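Structural polyprotein, VP1 (Israeli acute paralysis virus, PDB 5CDD) probably serves as a structural component of the virus capsid, forming one of the coat subunits cut from the viral polyprotein. Local coordinates at residues A[82-93]-A[183-194]. Residues are numbered along the deposited sequence; the frame is centred on the assembly and turned at random.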
# COMPACT_ATOMS: atom_id res chain seq x y z
N SER A 82 -44.59 -10.14 -4.37
CA SER A 82 -45.01 -10.05 -5.76
C SER A 82 -46.47 -9.63 -5.89
O SER A 82 -46.87 -9.04 -6.90
CB SER A 82 -44.80 -11.39 -6.48
OG SER A 82 -45.76 -12.34 -6.08
N TYR A 83 -47.26 -9.92 -4.86
CA TYR A 83 -48.68 -9.59 -4.87
C TYR A 83 -48.97 -8.10 -4.74
O TYR A 83 -50.11 -7.67 -4.95
CB TYR A 83 -49.39 -10.36 -3.75
CG TYR A 83 -49.82 -11.75 -4.15
CD1 TYR A 83 -50.90 -11.95 -5.00
CD2 TYR A 83 -49.15 -12.88 -3.66
CE1 TYR A 83 -51.31 -13.23 -5.37
CE2 TYR A 83 -49.55 -14.17 -4.02
CZ TYR A 83 -50.64 -14.34 -4.87
OH TYR A 83 -51.06 -15.60 -5.22
N LEU A 84 -47.96 -7.31 -4.40
CA LEU A 84 -48.12 -5.86 -4.26
C LEU A 84 -47.76 -5.10 -5.53
O LEU A 84 -47.97 -3.89 -5.62
CB LEU A 84 -47.26 -5.33 -3.11
CG LEU A 84 -47.56 -5.80 -1.69
CD1 LEU A 84 -46.52 -5.22 -0.74
CD2 LEU A 84 -48.95 -5.35 -1.29
N TYR A 85 -47.22 -5.81 -6.52
CA TYR A 85 -46.81 -5.20 -7.78
C TYR A 85 -47.35 -5.95 -8.99
O TYR A 85 -47.93 -7.03 -8.84
CB TYR A 85 -45.28 -5.15 -7.83
CG TYR A 85 -44.67 -4.45 -6.64
CD1 TYR A 85 -44.57 -3.06 -6.60
CD2 TYR A 85 -44.25 -5.17 -5.52
CE1 TYR A 85 -44.06 -2.40 -5.49
CE2 TYR A 85 -43.74 -4.53 -4.40
CZ TYR A 85 -43.65 -3.14 -4.39
OH TYR A 85 -43.17 -2.50 -3.27
N ARG A 86 -47.16 -5.39 -10.18
CA ARG A 86 -47.65 -6.02 -11.40
C ARG A 86 -46.55 -6.55 -12.32
O ARG A 86 -46.78 -7.48 -13.10
CB ARG A 86 -48.52 -5.05 -12.19
CG ARG A 86 -49.16 -5.66 -13.44
CD ARG A 86 -50.16 -6.74 -13.06
NE ARG A 86 -51.36 -6.18 -12.44
CZ ARG A 86 -52.20 -6.87 -11.68
NH1 ARG A 86 -51.98 -8.16 -11.44
NH2 ARG A 86 -53.27 -6.28 -11.16
N PHE A 87 -45.36 -5.96 -12.24
CA PHE A 87 -44.25 -6.37 -13.09
C PHE A 87 -43.01 -6.74 -12.29
O PHE A 87 -42.84 -6.32 -11.15
CB PHE A 87 -43.88 -5.24 -14.05
CG PHE A 87 -44.99 -4.84 -14.98
CD1 PHE A 87 -45.26 -5.59 -16.12
CD2 PHE A 87 -45.76 -3.71 -14.72
CE1 PHE A 87 -46.28 -5.22 -16.99
CE2 PHE A 87 -46.78 -3.33 -15.58
CZ PHE A 87 -47.05 -4.09 -16.72
N TYR A 88 -42.13 -7.52 -12.92
CA TYR A 88 -40.87 -7.92 -12.29
C TYR A 88 -39.76 -7.69 -13.31
O TYR A 88 -40.04 -7.48 -14.50
CB TYR A 88 -40.91 -9.38 -11.83
CG TYR A 88 -40.78 -10.43 -12.91
CD1 TYR A 88 -39.56 -10.69 -13.53
CD2 TYR A 88 -41.89 -11.18 -13.30
CE1 TYR A 88 -39.44 -11.69 -14.49
CE2 TYR A 88 -41.78 -12.18 -14.26
CZ TYR A 88 -40.55 -12.43 -14.85
OH TYR A 88 -40.44 -13.42 -15.80
N ARG A 89 -38.52 -7.74 -12.86
CA ARG A 89 -37.40 -7.50 -13.76
C ARG A 89 -36.09 -7.90 -13.09
O ARG A 89 -35.85 -7.57 -11.93
CB ARG A 89 -37.39 -6.02 -14.13
CG ARG A 89 -36.22 -5.57 -14.96
CD ARG A 89 -35.18 -4.86 -14.12
NE ARG A 89 -34.28 -4.09 -14.97
CZ ARG A 89 -33.26 -3.37 -14.53
NH1 ARG A 89 -32.99 -3.33 -13.23
NH2 ARG A 89 -32.51 -2.69 -15.38
N GLY A 90 -35.24 -8.60 -13.83
CA GLY A 90 -33.96 -9.03 -13.28
C GLY A 90 -33.86 -10.54 -13.15
O GLY A 90 -34.85 -11.25 -13.33
N GLY A 91 -32.66 -11.01 -12.82
CA GLY A 91 -32.43 -12.44 -12.67
C GLY A 91 -32.92 -13.05 -11.37
O GLY A 91 -33.54 -12.37 -10.55
N ARG A 92 -32.64 -14.33 -11.18
CA ARG A 92 -33.06 -15.07 -9.99
C ARG A 92 -31.97 -16.03 -9.51
O ARG A 92 -31.15 -16.50 -10.29
CB ARG A 92 -34.33 -15.85 -10.31
CG ARG A 92 -35.51 -14.98 -10.73
CD ARG A 92 -36.43 -15.72 -11.67
NE ARG A 92 -37.57 -14.91 -12.09
CZ ARG A 92 -38.62 -14.64 -11.32
NH1 ARG A 92 -38.68 -15.11 -10.08
NH2 ARG A 92 -39.61 -13.89 -11.79
N ARG A 93 -31.98 -16.31 -8.21
CA ARG A 93 -31.01 -17.22 -7.61
C ARG A 93 -31.70 -18.35 -6.87
O ARG A 93 -32.76 -18.16 -6.27
CB ARG A 93 -30.10 -16.46 -6.63
CG ARG A 93 -29.11 -15.54 -7.31
CD ARG A 93 -28.40 -14.64 -6.31
NE ARG A 93 -27.35 -13.85 -6.95
CZ ARG A 93 -26.73 -12.83 -6.37
NH1 ARG A 93 -27.06 -12.47 -5.13
NH2 ARG A 93 -25.79 -12.17 -7.01
N ALA A 183 -34.18 -16.46 -4.18
CA ALA A 183 -34.06 -15.02 -4.02
C ALA A 183 -33.78 -14.47 -5.41
O ALA A 183 -33.56 -15.24 -6.34
CB ALA A 183 -32.91 -14.68 -3.08
N GLY A 184 -33.79 -13.15 -5.55
CA GLY A 184 -33.50 -12.57 -6.85
C GLY A 184 -32.02 -12.28 -6.94
O GLY A 184 -31.34 -12.25 -5.91
N ASN A 185 -31.50 -12.07 -8.14
CA ASN A 185 -30.08 -11.76 -8.27
C ASN A 185 -29.93 -10.30 -7.85
O ASN A 185 -30.89 -9.69 -7.38
CB ASN A 185 -29.59 -12.01 -9.71
CG ASN A 185 -30.10 -10.98 -10.69
OD1 ASN A 185 -31.12 -10.33 -10.47
ND2 ASN A 185 -29.39 -10.84 -11.80
N ASP A 186 -28.74 -9.73 -8.01
CA ASP A 186 -28.52 -8.35 -7.58
C ASP A 186 -29.24 -7.30 -8.43
O ASP A 186 -29.09 -6.10 -8.20
CB ASP A 186 -27.02 -8.08 -7.51
CG ASP A 186 -26.65 -7.11 -6.40
OD1 ASP A 186 -27.16 -7.28 -5.27
OD2 ASP A 186 -25.83 -6.19 -6.64
N ASP A 187 -30.03 -7.74 -9.41
CA ASP A 187 -30.76 -6.83 -10.28
C ASP A 187 -32.28 -7.01 -10.20
O ASP A 187 -33.04 -6.18 -10.70
CB ASP A 187 -30.34 -7.00 -11.75
CG ASP A 187 -28.91 -6.55 -12.01
OD1 ASP A 187 -28.58 -5.40 -11.65
OD2 ASP A 187 -28.14 -7.34 -12.59
N PHE A 188 -32.71 -8.10 -9.57
CA PHE A 188 -34.14 -8.40 -9.45
C PHE A 188 -34.93 -7.39 -8.63
O PHE A 188 -34.51 -6.99 -7.54
CB PHE A 188 -34.34 -9.79 -8.84
CG PHE A 188 -35.76 -10.27 -8.89
CD1 PHE A 188 -36.28 -10.80 -10.06
CD2 PHE A 188 -36.59 -10.12 -7.79
CE1 PHE A 188 -37.62 -11.19 -10.14
CE2 PHE A 188 -37.93 -10.50 -7.85
CZ PHE A 188 -38.44 -11.03 -9.03
N THR A 189 -36.09 -7.00 -9.15
CA THR A 189 -36.96 -6.05 -8.48
C THR A 189 -38.37 -6.11 -9.06
O THR A 189 -38.58 -6.60 -10.18
CB THR A 189 -36.43 -4.60 -8.63
OG1 THR A 189 -37.25 -3.71 -7.86
CG2 THR A 189 -36.47 -4.16 -10.08
N PHE A 190 -39.33 -5.61 -8.29
CA PHE A 190 -40.73 -5.55 -8.72
C PHE A 190 -41.02 -4.10 -9.05
O PHE A 190 -40.31 -3.20 -8.61
CB PHE A 190 -41.67 -6.01 -7.60
CG PHE A 190 -41.58 -7.48 -7.29
CD1 PHE A 190 -41.74 -8.42 -8.28
CD2 PHE A 190 -41.33 -7.91 -5.99
CE1 PHE A 190 -41.66 -9.78 -8.01
CE2 PHE A 190 -41.24 -9.27 -5.71
CZ PHE A 190 -41.41 -10.20 -6.72
N GLY A 191 -42.08 -3.86 -9.82
CA GLY A 191 -42.42 -2.51 -10.20
C GLY A 191 -43.90 -2.29 -10.44
O GLY A 191 -44.64 -3.23 -10.71
N TRP A 192 -44.32 -1.03 -10.35
CA TRP A 192 -45.71 -0.66 -10.55
C TRP A 192 -46.72 -1.10 -9.49
O TRP A 192 -47.69 -1.80 -9.79
CB TRP A 192 -46.22 -1.15 -11.91
CG TRP A 192 -47.16 -0.20 -12.57
CD1 TRP A 192 -48.31 0.33 -12.05
CD2 TRP A 192 -47.04 0.34 -13.89
NE1 TRP A 192 -48.91 1.16 -12.96
CE2 TRP A 192 -48.16 1.19 -14.10
CE3 TRP A 192 -46.10 0.19 -14.92
CZ2 TRP A 192 -48.35 1.88 -15.30
CZ3 TRP A 192 -46.30 0.88 -16.11
CH2 TRP A 192 -47.42 1.72 -16.29
N MET A 193 -46.47 -0.68 -8.26
CA MET A 193 -47.31 -1.02 -7.13
C MET A 193 -48.82 -0.97 -7.33
O MET A 193 -49.35 -0.02 -7.91
CB MET A 193 -46.93 -0.16 -5.93
CG MET A 193 -47.66 -0.50 -4.65
SD MET A 193 -47.31 0.73 -3.39
CE MET A 193 -45.80 0.07 -2.74
N ILE A 194 -49.51 -1.99 -6.83
CA ILE A 194 -50.96 -2.08 -6.93
C ILE A 194 -51.55 -2.39 -5.56
O ILE A 194 -50.87 -2.29 -4.54
CB ILE A 194 -51.37 -3.17 -7.94
CG1 ILE A 194 -50.70 -4.50 -7.58
CG2 ILE A 194 -51.00 -2.75 -9.35
CD1 ILE A 194 -51.05 -5.64 -8.51
O HOH W 1 -29.57 -12.53 -3.68
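The carbonyl oxygen G191 O takes two N-H groups from the facing segment 82-93: F87 N at 3.2 Å and, more weakly, R86 N at 3.4 Å. With both residues opposite G191, this is a classic beta bulge. F87 O answers with a bond from G191 N at 2.9 Å, and antiparallel pairing then runs through Y88-F190 to R89-T189. Beyond it the register slips by two residues. The type I turn 185-188 fills the break, N185 OD1 receiving D187 N weakly in an Asx turn, before R93 N returns to A183 O at 2.7 Å; R93 NE forms a salt bridge with E144 of the same chain.

Y88 and F190 point to the same face of the sheet, with F188, Y85 and S82 packing around F190. F190 sends CG beside its own backbone N (chi1 -69°), where its ring lies between F188 CE2 on one face and S82 CA on the other; S82 CA makes a CH-pi contact 3.9 Å from the ring centroid. The Y85 ring packs CD2 against F190 CB, its plane nearly parallel to that of F190 but slid well aside. F188 CE1 sits 3.7 Å above the centre of the R92 guanidinium, while R92 NH2 lies over the Y88 ring. F87, on the other face, lies alongside W192, their rings obliquely tilted.

Beside the bulge, I194 N bonds L84 O at 2.7 Å. I194 CD1 rests 3.5 Å above the centre of the R86 guanidinium, whose NH1 is held by R106 O of a neighbouring capsid chain. W192 N and M193 N bond E53 of another chain.

The chemistry thus divides: backbone bonds and rings join the two segments within the jelly-roll beta-sandwich expected of this capsid family, whereas several polar groups turn outward, consistent with a junction linking the subunit's fold to neighbouring capsid chains.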